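Local coordinates for hypothetical protein TM1553 (Thermotoga maritima, PDB 1VRM) that probably acts as a flavin transferase of the ApbE family, moving FMN from FAD onto target proteins, at residues A[57-62]-A[66-71]; A[82-87]-A[167-172]; A[110-115]-A[157-162]; A[90-95]-A[103-108]; A[28-33]-A[50-55]. One frame throughout, in Å; residues are numbered along the deposited sequence. Where two conformers were deposited one is given.

Contact 1: residues A[57-62]-A[66-71]; sequences YKFSFT and SVVKKI
Ser66, at the N-cap of helix 67-72, donates a hydrogen bond from OG to Ser60 O in the turn that follows helix 41-58, with OG 2.6 Å from O. The donor sits in the carbonyl plane of Ser60, on a lone pair. With OG anti to its own backbone N (chi1 169°), Ser66 can also accept from Lys69 N, 3.0 Å from OG in an almost straight bond of 171°, so one hydroxyl both caps the helix and fastens it to the turn. Beside it, Val67 N donates across 2.8 Å to Lys58 O, the carbonyl of the last residue of helix 41-58. Val68 supplies the apolar part: its CG2 comes to the edge of the Phe59 ring, near the ring plane and 3.9 Å from CD1, while Lys58 CG lies over the centre of one face. Further along, Lys69 CD rests 3.3 Å from Thr62 O, and its amine goes on to a salt bridge with Asp73. Ser60 OG meanwhile accepts from Thr62 N at 2.9 Å. A tight loop thus joins helix 41-58 to helix 67-72, with an ST turn at Ser60 followed by a serine N-cap at Ser66.

Contact 2: residues A[82-87]-A[167-172]; sequences DEETYS and KGYALD
Glu84 and Tyr169 face each other from helices 83-98 and 166-181, whose backbones stay well apart, 10.9 Å between the two CA atoms. In each side chain CG is anti to the backbone N (chi1 -176° for Glu84 and 174° for Tyr169). The CB of Tyr169 already points at the other helix, whereas it is the extended chain of Glu84 beyond CG that brings its carboxylate to the phenol. Tyr169 OH donates to Glu84 OE2 over a short 2.6 Å. The acceptor uses its anti lone pair, the one turned away from OE1, and OE2 lies at the edge of the phenol ring, near its plane. Carboxylate and ring are nonetheless turned 60° against each other, which makes this an end-on polar contact with no stacking; Glu84 CG also comes within 3.1 Å of Tyr169 OH. The other carboxylate oxygen, OE1, forms salt bridges to Lys58 and Arg54 of helix 41-58, and Lys58 is shared with Asp82 OD2. A glutamine in place of Glu84 would probably cost both cations a carboxylate partner, leaving Lys58 with Asp82 and Arg54 with Asp51, and offer Tyr169 OH only a neutral amide oxygen, a weaker acceptor. The short bond and the two cationic partners imply a carboxylate that is probably ionised, further favoured by its place in the first turn of a helix.

Contact 3: residues A[110-115]-A[157-162]; sequences LLELWG and GVKIDL
Leu111 CD1 stands over the flat carboxylate of Asp161, 3.8 Å from CG and almost equally far from CB and OD2, so that a methyl rather than a polar group meets the plane on this side. The other carboxylate, that of Glu112, is approached quite differently: Lys159 NZ comes to OE2 on its syn lone pair, the side of OE1. These two pairs join helix 108-114 to the extended loop 157-162 that runs from strand 151-154 toward helix 166-181. The helix ends in a Schellman motif, Gly115 taking a positive phi of 95° while its N bonds back to Glu112 O and, weakly, to Leu111 O; a side chain at this position would press against the preceding carbonyl.

Both pairs cross at about a right angle. Leu111 CG lies anti to its carbonyl carbon (chi1 -68°), which carries CD1 out to the loop, and every second loop residue, Lys159 and Asp161, points at the helix. The polar end of Asp161 has partners elsewhere: OD2 accepts from Gly163 N and hydrogen-bonds an unidentified bound molecule, consistent with a pocket beside this loop. The Leu111 methyl thus covers one face of a carboxylate that is held through OD2. Glu112, for its part, lies close to a bound methylpentanediol, probably from the crystallisation liquor. The ion pair nearer the surface is tight and uses chiefly one oxygen, with Lys159 NZ 2.7 Å from Glu112 OE2 but 3.9 Å from OE1.

Contact 4: residues A[90-95]-A[103-108]; sequences KAACAF and FDPTVG
Phe103 enters, ring edge first, a groove of helix 83-98 between Ala92 O and Phe95 CB. Its CE2 lies 3.4 Å from Ala92 O, which sits near the ring plane, and CD2 touches Phe95 CB at 3.8 Å. With CG anti to the backbone N (chi1 171°), the phenyl projects from the loop to the helix. Next to it Pro105 forms the second bump and packs on the small Ala92 methyl, its CG resting 3.8 Å from Ala92 CB and 4.3 Å from Cys93 SG. Ala92 is therefore met by both the aromatic and the pyrrolidine ring. An Asx turn that starts at Asp104 and spans Pro105 shapes the loop, Asp104 OD1 accepting from Thr106 N at 2.8 Å and from Thr106 OG1 at 2.6 Å, both from the same face of the carboxylate. It overlaps a type I beta turn from Asp104 to Val107 that leads directly into helix 108-114. Replacing Phe103 with alanine is likely to open a gap beside Ala92 and Phe95, letting the loop shift against the helix. The far end of the Phe95 ring leads away from the loop, to Thr273, Ala277 and Leu278 of helix 272-296, while Cys93 also touches Val143 and Phe145 of strand 143-146.

Contact 5: residues A[28-33]-A[50-55]; sequences TSVRIV and EDMKRI
Val30 and Met52 mark the closest approach of an extended strand, 28-33, and a helical segment, 50-55, their CA atoms 8.8 Å apart. The strand's alternation decides which side chains take part: Val30 and Ile32 point to the helix, while Arg31 between them points away and pairs with Glu20 on the neighbouring strand. From the helix, Met52, built as selenomethionine, sends its chain across the gap, with CG anti to its carbonyl carbon (chi1 -69°) and a bend at chi3. The side chains of Val30 and Met52 run antiparallel alongside each other, bringing SE to 4.0 Å from Val30 CB and CE to 4.2 Å from Val30 CG1. Ile32 adds its tip, CD1, at 4.3 Å from the same SE. The long flexible side chain thus fits against two branched ones, and Leu171 and Val189 pack on it as well. Elsewhere on the helix, Asp51 OD1 takes both NE and NH2 of Arg54, while its OD2 goes to Arg173. Through Val30 and Ile32 of strand 28-35, helix 41-58 is packed on one face of the antiparallel sheet, a helix-on-sheet layer of the ApbE fold.

In the fold
Helix 41-58 carries both contact 5 and the start of contact 1, whose centres are about 17 Å apart, and helix 83-98 serves contacts 2 and 4, about 13 Å apart. Contact 2 draws the first group together by charge: Glu84 OE1 meets Lys58 NZ of contact 1 at 2.7 Å and Arg54 NH1 of contact 5 at 2.9 Å. Contacts 3 and 4, with centres about 12 Å apart, share a backbone link, Asp161 N lying 2.7 Å from Pro105 O, probably a hydrogen bond. Unidentified ligand, probably from the crystallisation liquor, hydrogen-bonds Asp161 OD2 and Asp104 N, consistent with a pocket; contact 5 lies on the opposite side of the chain's centre from contact 4, about 22 Å away between centres.

Contact 1: residues A[57-62]-A[66-71]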
# COMPACT_ATOMS: atom_id res chain seq x y z
N TYR A 57 2.13 14.33 1.98
CA TYR A 57 3.27 15.24 1.77
C TYR A 57 4.48 14.83 2.60
O TYR A 57 5.63 14.92 2.13
CB TYR A 57 2.87 16.68 2.02
CG TYR A 57 1.75 17.08 1.07
CD1 TYR A 57 1.88 16.83 -0.30
CD2 TYR A 57 0.56 17.59 1.53
CE1 TYR A 57 0.85 17.12 -1.19
CE2 TYR A 57 -0.47 17.90 0.64
CZ TYR A 57 -0.31 17.66 -0.71
OH TYR A 57 -1.33 17.96 -1.60
N LYS A 58 4.24 14.34 3.81
CA LYS A 58 5.33 14.02 4.71
C LYS A 58 6.16 12.86 4.22
O LYS A 58 7.39 12.82 4.46
CB LYS A 58 4.81 13.73 6.11
CG LYS A 58 5.89 13.38 7.11
CD LYS A 58 5.39 13.36 8.52
CE LYS A 58 6.49 12.93 9.48
NZ LYS A 58 6.01 12.95 10.89
N PHE A 59 5.49 11.90 3.60
CA PHE A 59 6.15 10.67 3.15
C PHE A 59 6.30 10.59 1.63
O PHE A 59 6.63 9.55 1.11
CB PHE A 59 5.45 9.46 3.77
CG PHE A 59 5.54 9.45 5.26
CD1 PHE A 59 6.73 9.30 5.90
CD2 PHE A 59 4.43 9.73 6.05
CE1 PHE A 59 6.79 9.34 7.29
CE2 PHE A 59 4.51 9.77 7.45
CZ PHE A 59 5.70 9.55 8.04
N SER A 60 6.13 11.71 0.94
CA SER A 60 6.22 11.80 -0.49
C SER A 60 7.63 11.56 -1.01
O SER A 60 8.61 11.90 -0.35
CB SER A 60 5.82 13.22 -0.96
OG SER A 60 6.04 13.40 -2.35
N PHE A 61 7.74 10.98 -2.20
CA PHE A 61 9.07 10.81 -2.79
C PHE A 61 9.56 12.14 -3.31
O PHE A 61 10.77 12.34 -3.44
CB PHE A 61 9.02 9.77 -3.92
CG PHE A 61 10.37 9.30 -4.39
CD1 PHE A 61 11.00 8.26 -3.73
CD2 PHE A 61 11.01 9.88 -5.47
CE1 PHE A 61 12.27 7.79 -4.18
CE2 PHE A 61 12.26 9.43 -5.90
CZ PHE A 61 12.86 8.38 -5.23
N THR A 62 8.63 13.07 -3.63
CA THR A 62 9.00 14.30 -4.35
C THR A 62 8.74 15.63 -3.66
O THR A 62 9.41 16.62 -3.98
CB THR A 62 8.26 14.35 -5.68
OG1 THR A 62 6.85 14.35 -5.42
CG2 THR A 62 8.60 13.16 -6.51
N SER A 66 8.80 16.68 2.42
CA SER A 66 8.83 15.29 2.79
C SER A 66 10.07 14.90 3.61
O SER A 66 11.20 15.23 3.26
CB SER A 66 8.79 14.40 1.54
OG SER A 66 9.06 13.07 1.88
N VAL A 67 9.85 14.12 4.64
CA VAL A 67 10.97 13.55 5.44
C VAL A 67 11.64 12.38 4.66
O VAL A 67 12.83 12.09 4.86
CB VAL A 67 10.46 13.07 6.80
CG1 VAL A 67 9.55 11.84 6.67
CG2 VAL A 67 11.58 12.86 7.76
N VAL A 68 10.86 11.64 3.88
CA VAL A 68 11.41 10.63 2.99
C VAL A 68 12.37 11.29 2.00
O VAL A 68 13.48 10.79 1.80
CB VAL A 68 10.30 9.84 2.24
CG1 VAL A 68 10.84 9.05 1.03
CG2 VAL A 68 9.59 8.97 3.25
N LYS A 69 11.94 12.38 1.35
CA LYS A 69 12.80 13.09 0.41
C LYS A 69 14.02 13.59 1.17
O LYS A 69 15.16 13.48 0.65
CB LYS A 69 12.08 14.23 -0.26
CG LYS A 69 12.91 14.94 -1.31
CD LYS A 69 12.03 15.78 -2.19
CE LYS A 69 12.84 16.83 -2.90
NZ LYS A 69 13.87 16.20 -3.72
N LYS A 70 13.85 14.09 2.39
CA LYS A 70 15.01 14.54 3.19
C LYS A 70 16.02 13.43 3.38
O LYS A 70 17.20 13.61 3.12
CB LYS A 70 14.59 15.07 4.56
CG LYS A 70 15.73 15.54 5.45
CD LYS A 70 15.13 15.95 6.79
CE LYS A 70 16.14 16.15 7.85
NZ LYS A 70 15.46 16.85 8.99
N ILE A 71 15.57 12.24 3.76
CA ILE A 71 16.49 11.13 3.91
C ILE A 71 17.13 10.77 2.56
O ILE A 71 18.38 10.67 2.42
CB ILE A 71 15.78 9.86 4.47
CG1 ILE A 71 15.31 10.09 5.92
CG2 ILE A 71 16.74 8.65 4.37
CD1 ILE A 71 14.21 9.15 6.37
O HOH W 1 12.78 13.40 -5.25

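Contact 2: residues A[82-87]-A[167-172]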
# COMPACT_ATOMS: atom_id res chain seq x y z
N ASP A 82 11.80 12.20 13.27
CA ASP A 82 10.77 12.15 14.29
C ASP A 82 10.30 10.70 14.50
O ASP A 82 10.53 9.81 13.66
CB ASP A 82 9.61 13.04 13.85
CG ASP A 82 9.01 12.56 12.54
OD1 ASP A 82 9.60 12.81 11.44
OD2 ASP A 82 7.99 11.85 12.63
N GLU A 83 9.57 10.46 15.60
CA GLU A 83 9.12 9.13 15.99
C GLU A 83 8.20 8.51 14.98
O GLU A 83 8.27 7.33 14.73
CB GLU A 83 8.45 9.21 17.37
CG GLU A 83 8.09 7.86 17.97
N GLU A 84 7.30 9.30 14.41
CA GLU A 84 6.37 8.75 13.41
C GLU A 84 7.13 8.18 12.21
O GLU A 84 6.88 7.05 11.73
CB GLU A 84 5.38 9.82 12.95
CG GLU A 84 4.34 9.25 11.96
CD GLU A 84 3.40 10.26 11.34
OE1 GLU A 84 3.83 11.43 11.11
OE2 GLU A 84 2.24 9.85 11.06
N THR A 85 8.02 8.99 11.71
CA THR A 85 8.79 8.59 10.55
C THR A 85 9.64 7.35 10.89
O THR A 85 9.71 6.37 10.11
CB THR A 85 9.73 9.72 10.22
OG1 THR A 85 8.95 10.85 9.85
CG2 THR A 85 10.62 9.36 9.06
N TYR A 86 10.28 7.40 12.04
CA TYR A 86 11.15 6.29 12.46
C TYR A 86 10.38 4.97 12.52
O TYR A 86 10.79 3.94 11.96
CB TYR A 86 11.80 6.63 13.79
CG TYR A 86 13.00 5.78 14.11
CD1 TYR A 86 14.22 6.06 13.51
CD2 TYR A 86 12.94 4.77 15.04
CE1 TYR A 86 15.37 5.30 13.79
CE2 TYR A 86 14.08 4.01 15.33
CZ TYR A 86 15.29 4.30 14.72
OH TYR A 86 16.46 3.59 14.99
N SER A 87 9.21 5.04 13.14
CA SER A 87 8.40 3.85 13.34
C SER A 87 7.88 3.32 11.99
O SER A 87 7.88 2.12 11.74
CB SER A 87 7.23 4.17 14.26
OG SER A 87 6.27 4.94 13.58
N LYS A 167 -0.68 4.07 2.06
CA LYS A 167 -2.14 4.09 2.08
C LYS A 167 -2.68 3.31 3.28
O LYS A 167 -3.56 3.79 3.99
CB LYS A 167 -2.79 3.56 0.79
CG LYS A 167 -2.65 4.48 -0.43
CD LYS A 167 -3.54 3.97 -1.58
CE LYS A 167 -3.05 2.69 -2.17
NZ LYS A 167 -1.75 2.92 -2.88
N GLY A 168 -2.13 2.11 3.53
CA GLY A 168 -2.55 1.32 4.66
C GLY A 168 -2.32 2.04 5.97
O GLY A 168 -3.16 2.02 6.89
N TYR A 169 -1.14 2.61 6.10
CA TYR A 169 -0.81 3.37 7.29
C TYR A 169 -1.83 4.51 7.53
O TYR A 169 -2.36 4.66 8.63
CB TYR A 169 0.60 3.92 7.13
CG TYR A 169 0.97 4.85 8.26
CD1 TYR A 169 1.11 4.36 9.54
CD2 TYR A 169 1.14 6.21 8.06
CE1 TYR A 169 1.43 5.18 10.60
CE2 TYR A 169 1.45 7.05 9.15
CZ TYR A 169 1.60 6.54 10.39
OH TYR A 169 1.91 7.33 11.49
N ALA A 170 -2.06 5.29 6.47
CA ALA A 170 -3.02 6.42 6.53
C ALA A 170 -4.41 5.89 6.89
O ALA A 170 -5.15 6.53 7.69
CB ALA A 170 -3.06 7.13 5.25
N LEU A 171 -4.79 4.75 6.33
CA LEU A 171 -6.11 4.20 6.60
C LEU A 171 -6.25 3.77 8.05
O LEU A 171 -7.30 3.94 8.64
CB LEU A 171 -6.48 3.05 5.68
CG LEU A 171 -6.68 3.53 4.23
CD1 LEU A 171 -6.70 2.32 3.29
CD2 LEU A 171 -7.92 4.35 4.06
N ASP A 172 -5.23 3.13 8.58
CA ASP A 172 -5.24 2.74 9.98
C ASP A 172 -5.32 4.00 10.89
O ASP A 172 -6.08 4.03 11.84
CB ASP A 172 -4.04 1.89 10.32
CG ASP A 172 -4.16 0.49 9.74
OD1 ASP A 172 -5.32 0.04 9.46
OD2 ASP A 172 -3.09 -0.15 9.52

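Contact 3: residues A[110-115]-A[157-162]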
# COMPACT_ATOMS: atom_id res chain seq x y z
N LEU A 110 14.98 2.37 -8.43
CA LEU A 110 14.39 1.75 -9.61
C LEU A 110 13.15 2.54 -10.09
O LEU A 110 13.00 2.76 -11.30
CB LEU A 110 14.01 0.29 -9.32
CG LEU A 110 15.17 -0.69 -9.28
CD1 LEU A 110 14.72 -1.92 -8.56
CD2 LEU A 110 15.65 -1.01 -10.71
N LEU A 111 12.30 2.96 -9.17
CA LEU A 111 11.09 3.75 -9.56
C LEU A 111 11.55 5.02 -10.27
O LEU A 111 10.99 5.42 -11.27
CB LEU A 111 10.22 4.06 -8.37
CG LEU A 111 9.57 2.79 -7.79
CD1 LEU A 111 8.95 3.12 -6.48
CD2 LEU A 111 8.54 2.23 -8.72
N GLU A 112 12.62 5.62 -9.78
CA GLU A 112 13.12 6.87 -10.35
C GLU A 112 13.65 6.61 -11.80
O GLU A 112 13.38 7.34 -12.77
CB GLU A 112 14.18 7.37 -9.38
CG GLU A 112 14.67 8.69 -9.53
CD GLU A 112 15.78 8.94 -8.51
OE1 GLU A 112 16.76 8.18 -8.48
OE2 GLU A 112 15.64 9.90 -7.75
N LEU A 113 14.33 5.48 -11.97
CA LEU A 113 14.87 5.11 -13.25
C LEU A 113 13.79 4.87 -14.29
O LEU A 113 13.89 5.32 -15.41
CB LEU A 113 15.70 3.85 -13.06
CG LEU A 113 16.65 3.40 -14.16
CD1 LEU A 113 17.85 4.37 -14.23
CD2 LEU A 113 17.05 1.94 -13.91
N TRP A 114 12.74 4.17 -13.88
CA TRP A 114 11.60 3.88 -14.76
C TRP A 114 10.71 5.11 -15.02
O TRP A 114 9.87 5.12 -15.92
CB TRP A 114 10.74 2.77 -14.11
CG TRP A 114 11.23 1.43 -14.30
CD1 TRP A 114 12.09 0.74 -13.50
CD2 TRP A 114 10.88 0.54 -15.37
NE1 TRP A 114 12.33 -0.52 -14.01
CE2 TRP A 114 11.58 -0.67 -15.16
CE3 TRP A 114 10.06 0.68 -16.51
CZ2 TRP A 114 11.49 -1.73 -16.05
CZ3 TRP A 114 9.94 -0.37 -17.35
CH2 TRP A 114 10.67 -1.56 -17.16
N GLY A 115 10.86 6.14 -14.20
CA GLY A 115 10.07 7.38 -14.36
C GLY A 115 8.81 7.48 -13.52
O GLY A 115 8.03 8.45 -13.66
N GLY A 157 23.51 4.22 -1.89
CA GLY A 157 22.72 5.06 -2.75
C GLY A 157 21.26 4.66 -2.80
O GLY A 157 20.52 5.13 -3.67
N VAL A 158 20.79 3.90 -1.83
CA VAL A 158 19.37 3.50 -1.90
C VAL A 158 18.47 4.70 -1.60
O VAL A 158 18.86 5.65 -0.90
CB VAL A 158 18.97 2.32 -1.02
CG1 VAL A 158 19.77 1.08 -1.30
CG2 VAL A 158 19.00 2.68 0.41
N LYS A 159 17.26 4.64 -2.13
CA LYS A 159 16.24 5.59 -1.84
C LYS A 159 14.97 4.84 -1.40
O LYS A 159 14.59 3.83 -1.97
CB LYS A 159 15.92 6.47 -3.02
CG LYS A 159 17.10 7.42 -3.39
CD LYS A 159 16.65 8.42 -4.41
CE LYS A 159 17.60 9.62 -4.59
NZ LYS A 159 17.08 10.69 -5.56
N ILE A 160 14.33 5.38 -0.38
CA ILE A 160 13.12 4.80 0.24
C ILE A 160 11.91 5.32 -0.52
O ILE A 160 11.82 6.52 -0.82
CB ILE A 160 13.03 5.24 1.71
CG1 ILE A 160 14.21 4.62 2.51
CG2 ILE A 160 11.68 4.96 2.28
CD1 ILE A 160 14.43 5.21 3.88
N ASP A 161 10.97 4.45 -0.83
CA ASP A 161 9.67 4.85 -1.35
C ASP A 161 8.63 4.05 -0.55
O ASP A 161 8.72 2.82 -0.49
CB ASP A 161 9.46 4.56 -2.84
CG ASP A 161 8.06 5.04 -3.31
OD1 ASP A 161 7.89 6.24 -3.66
OD2 ASP A 161 7.11 4.24 -3.25
N LEU A 162 7.68 4.77 0.06
CA LEU A 162 6.69 4.16 0.97
C LEU A 162 5.32 3.97 0.30
O LEU A 162 4.33 3.69 0.98
CB LEU A 162 6.54 5.00 2.26
CG LEU A 162 7.80 5.07 3.14
CD1 LEU A 162 7.64 5.80 4.44
CD2 LEU A 162 8.31 3.65 3.46

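Contact 4: residues A[90-95]-A[103-108]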
# COMPACT_ATOMS: atom_id res chain seq x y z
N LYS A 90 10.84 1.74 10.07
CA LYS A 90 11.13 0.44 10.74
C LYS A 90 10.11 -0.63 10.36
O LYS A 90 10.47 -1.76 10.03
CB LYS A 90 11.12 0.59 12.27
CG LYS A 90 12.19 -0.22 12.97
CD LYS A 90 13.51 0.49 13.00
CE LYS A 90 14.39 0.09 14.17
NZ LYS A 90 14.00 0.68 15.48
N ALA A 91 8.84 -0.25 10.37
CA ALA A 91 7.78 -1.19 10.01
C ALA A 91 7.90 -1.66 8.55
O ALA A 91 7.75 -2.83 8.25
CB ALA A 91 6.43 -0.62 10.27
N ALA A 92 8.21 -0.74 7.65
CA ALA A 92 8.34 -1.09 6.25
C ALA A 92 9.52 -2.04 6.08
O ALA A 92 9.44 -3.04 5.36
CB ALA A 92 8.53 0.19 5.41
N CYS A 93 10.61 -1.75 6.75
CA CYS A 93 11.75 -2.68 6.70
C CYS A 93 11.40 -4.03 7.36
O CYS A 93 11.84 -5.05 6.87
CB CYS A 93 13.01 -2.06 7.30
SG CYS A 93 13.61 -0.68 6.27
N ALA A 94 10.57 -4.05 8.39
CA ALA A 94 10.15 -5.31 9.01
C ALA A 94 9.28 -6.14 8.06
O ALA A 94 9.42 -7.37 8.02
CB ALA A 94 9.45 -5.04 10.28
N PHE A 95 8.45 -5.48 7.25
CA PHE A 95 7.73 -6.23 6.20
C PHE A 95 8.65 -6.77 5.11
O PHE A 95 8.38 -7.81 4.54
CB PHE A 95 6.60 -5.41 5.59
CG PHE A 95 5.34 -5.35 6.43
CD1 PHE A 95 4.51 -6.45 6.52
CD2 PHE A 95 5.00 -4.19 7.11
CE1 PHE A 95 3.32 -6.37 7.31
CE2 PHE A 95 3.85 -4.11 7.86
CZ PHE A 95 3.03 -5.22 7.99
N PHE A 103 8.20 -7.44 -0.76
CA PHE A 103 7.92 -6.03 -0.45
C PHE A 103 9.27 -5.43 -0.04
O PHE A 103 9.94 -5.99 0.83
CB PHE A 103 6.91 -5.89 0.68
CG PHE A 103 6.74 -4.48 1.16
CD1 PHE A 103 5.86 -3.61 0.55
CD2 PHE A 103 7.50 -4.01 2.21
CE1 PHE A 103 5.73 -2.31 1.02
CE2 PHE A 103 7.37 -2.68 2.68
CZ PHE A 103 6.53 -1.84 2.06
N ASP A 104 9.67 -4.33 -0.66
CA ASP A 104 10.89 -3.67 -0.25
C ASP A 104 10.74 -2.17 -0.46
O ASP A 104 10.58 -1.76 -1.60
CB ASP A 104 12.03 -4.21 -1.07
CG ASP A 104 13.40 -3.80 -0.52
OD1 ASP A 104 13.46 -2.69 0.01
OD2 ASP A 104 14.40 -4.59 -0.58
N PRO A 105 10.82 -1.38 0.63
CA PRO A 105 10.64 0.05 0.51
C PRO A 105 11.86 0.74 -0.10
O PRO A 105 11.85 1.94 -0.23
CB PRO A 105 10.42 0.48 1.96
CG PRO A 105 11.22 -0.42 2.73
CD PRO A 105 11.11 -1.76 2.02
N THR A 106 12.89 0.02 -0.50
CA THR A 106 14.02 0.64 -1.18
C THR A 106 14.02 0.46 -2.71
O THR A 106 15.05 0.50 -3.35
CB THR A 106 15.35 0.16 -0.60
OG1 THR A 106 15.48 -1.24 -0.87
CG2 THR A 106 15.43 0.43 0.92
N VAL A 107 12.83 0.29 -3.27
CA VAL A 107 12.67 0.37 -4.73
C VAL A 107 12.77 1.80 -5.28
O VAL A 107 12.56 2.00 -6.47
CB VAL A 107 11.31 -0.27 -5.18
CG1 VAL A 107 11.33 -1.79 -4.99
CG2 VAL A 107 10.18 0.32 -4.44
N GLY A 108 13.12 2.81 -4.46
CA GLY A 108 13.13 4.16 -4.91
C GLY A 108 14.02 4.42 -6.12
O GLY A 108 13.63 5.09 -7.05

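Contact 5: residues A[28-33]-A[50-55]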
# COMPACT_ATOMS: atom_id res chain seq x y z
N THR A 28 -4.06 9.14 -5.01
CA THR A 28 -5.21 8.44 -5.49
C THR A 28 -6.46 9.22 -5.10
O THR A 28 -6.38 10.40 -4.71
CB THR A 28 -5.19 6.96 -4.95
OG1 THR A 28 -6.16 6.14 -5.62
CG2 THR A 28 -5.36 6.88 -3.41
N SER A 29 -7.61 8.59 -5.27
CA SER A 29 -8.86 9.14 -4.78
C SER A 29 -9.13 8.49 -3.42
O SER A 29 -8.79 7.32 -3.20
CB SER A 29 -10.00 8.88 -5.76
OG SER A 29 -10.02 7.52 -6.07
N VAL A 30 -9.74 9.26 -2.52
CA VAL A 30 -10.11 8.81 -1.18
C VAL A 30 -11.58 9.07 -0.93
O VAL A 30 -12.16 9.99 -1.52
CB VAL A 30 -9.23 9.45 -0.08
CG1 VAL A 30 -7.76 9.19 -0.35
CG2 VAL A 30 -9.46 10.93 0.03
N ARG A 31 -12.18 8.26 -0.07
CA ARG A 31 -13.57 8.36 0.29
C ARG A 31 -13.67 8.09 1.78
O ARG A 31 -13.11 7.09 2.29
CB ARG A 31 -14.37 7.37 -0.54
CG ARG A 31 -15.82 7.31 -0.27
CD ARG A 31 -16.32 6.24 -1.21
NE ARG A 31 -17.74 6.14 -1.13
CZ ARG A 31 -18.43 5.09 -1.54
NH1 ARG A 31 -17.80 4.03 -2.03
NH2 ARG A 31 -19.74 5.13 -1.42
N ILE A 32 -14.33 8.96 2.49
CA ILE A 32 -14.42 8.85 3.92
C ILE A 32 -15.93 8.80 4.25
O ILE A 32 -16.64 9.70 3.86
CB ILE A 32 -13.78 10.07 4.58
CG1 ILE A 32 -12.29 10.22 4.23
CG2 ILE A 32 -13.97 10.03 6.10
CD1 ILE A 32 -11.80 11.65 4.29
N VAL A 33 -16.39 7.75 4.90
CA VAL A 33 -17.83 7.55 5.12
C VAL A 33 -17.97 7.29 6.61
O VAL A 33 -17.38 6.34 7.15
CB VAL A 33 -18.38 6.39 4.34
CG1 VAL A 33 -19.78 6.05 4.77
CG2 VAL A 33 -18.27 6.68 2.85
N GLU A 50 -7.55 15.71 6.53
CA GLU A 50 -6.32 16.50 6.84
C GLU A 50 -5.15 15.55 7.12
O GLU A 50 -4.04 15.78 6.64
CB GLU A 50 -6.54 17.40 8.03
CG GLU A 50 -7.55 18.51 7.73
CD GLU A 50 -7.83 19.37 8.98
OE1 GLU A 50 -7.20 19.18 10.04
OE2 GLU A 50 -8.73 20.23 8.85
N ASP A 51 -5.40 14.50 7.89
CA ASP A 51 -4.30 13.54 8.19
C ASP A 51 -3.82 12.81 6.93
O ASP A 51 -2.62 12.59 6.73
CB ASP A 51 -4.73 12.57 9.25
CG ASP A 51 -3.57 11.85 9.87
OD1 ASP A 51 -2.70 12.55 10.40
OD2 ASP A 51 -3.55 10.58 9.86
N MSE A 52 -4.76 12.43 6.08
CA MSE A 52 -4.40 11.73 4.83
C MSE A 52 -3.52 12.62 3.96
O MSE A 52 -2.51 12.16 3.38
CB MSE A 52 -5.63 11.26 4.06
CG MSE A 52 -6.31 10.18 4.78
SE MSE A 52 -8.01 9.77 3.76
CE MSE A 52 -7.72 7.79 3.57
N LYS A 53 -3.88 13.90 3.86
CA LYS A 53 -3.07 14.85 3.12
C LYS A 53 -1.72 15.09 3.78
O LYS A 53 -0.68 15.14 3.10
CB LYS A 53 -3.82 16.16 2.90
CG LYS A 53 -5.03 15.99 1.98
CD LYS A 53 -5.81 17.27 1.86
CE LYS A 53 -6.85 17.15 0.76
NZ LYS A 53 -6.31 16.48 -0.45
N ARG A 54 -1.71 15.19 5.10
CA ARG A 54 -0.48 15.37 5.84
C ARG A 54 0.53 14.24 5.53
O ARG A 54 1.69 14.47 5.23
CB ARG A 54 -0.78 15.38 7.33
CG ARG A 54 0.45 15.54 8.21
CD ARG A 54 0.11 15.40 9.67
NE ARG A 54 -0.28 14.05 9.99
CZ ARG A 54 0.61 13.08 10.20
NH1 ARG A 54 1.92 13.35 10.16
NH2 ARG A 54 0.19 11.86 10.46
N ILE A 55 0.06 13.02 5.61
CA ILE A 55 0.86 11.81 5.34
C ILE A 55 1.32 11.84 3.86
O ILE A 55 2.44 11.45 3.53
CB ILE A 55 0.04 10.53 5.66
CG1 ILE A 55 -0.14 10.47 7.16
CG2 ILE A 55 0.65 9.31 4.99
CD1 ILE A 55 -1.16 9.47 7.56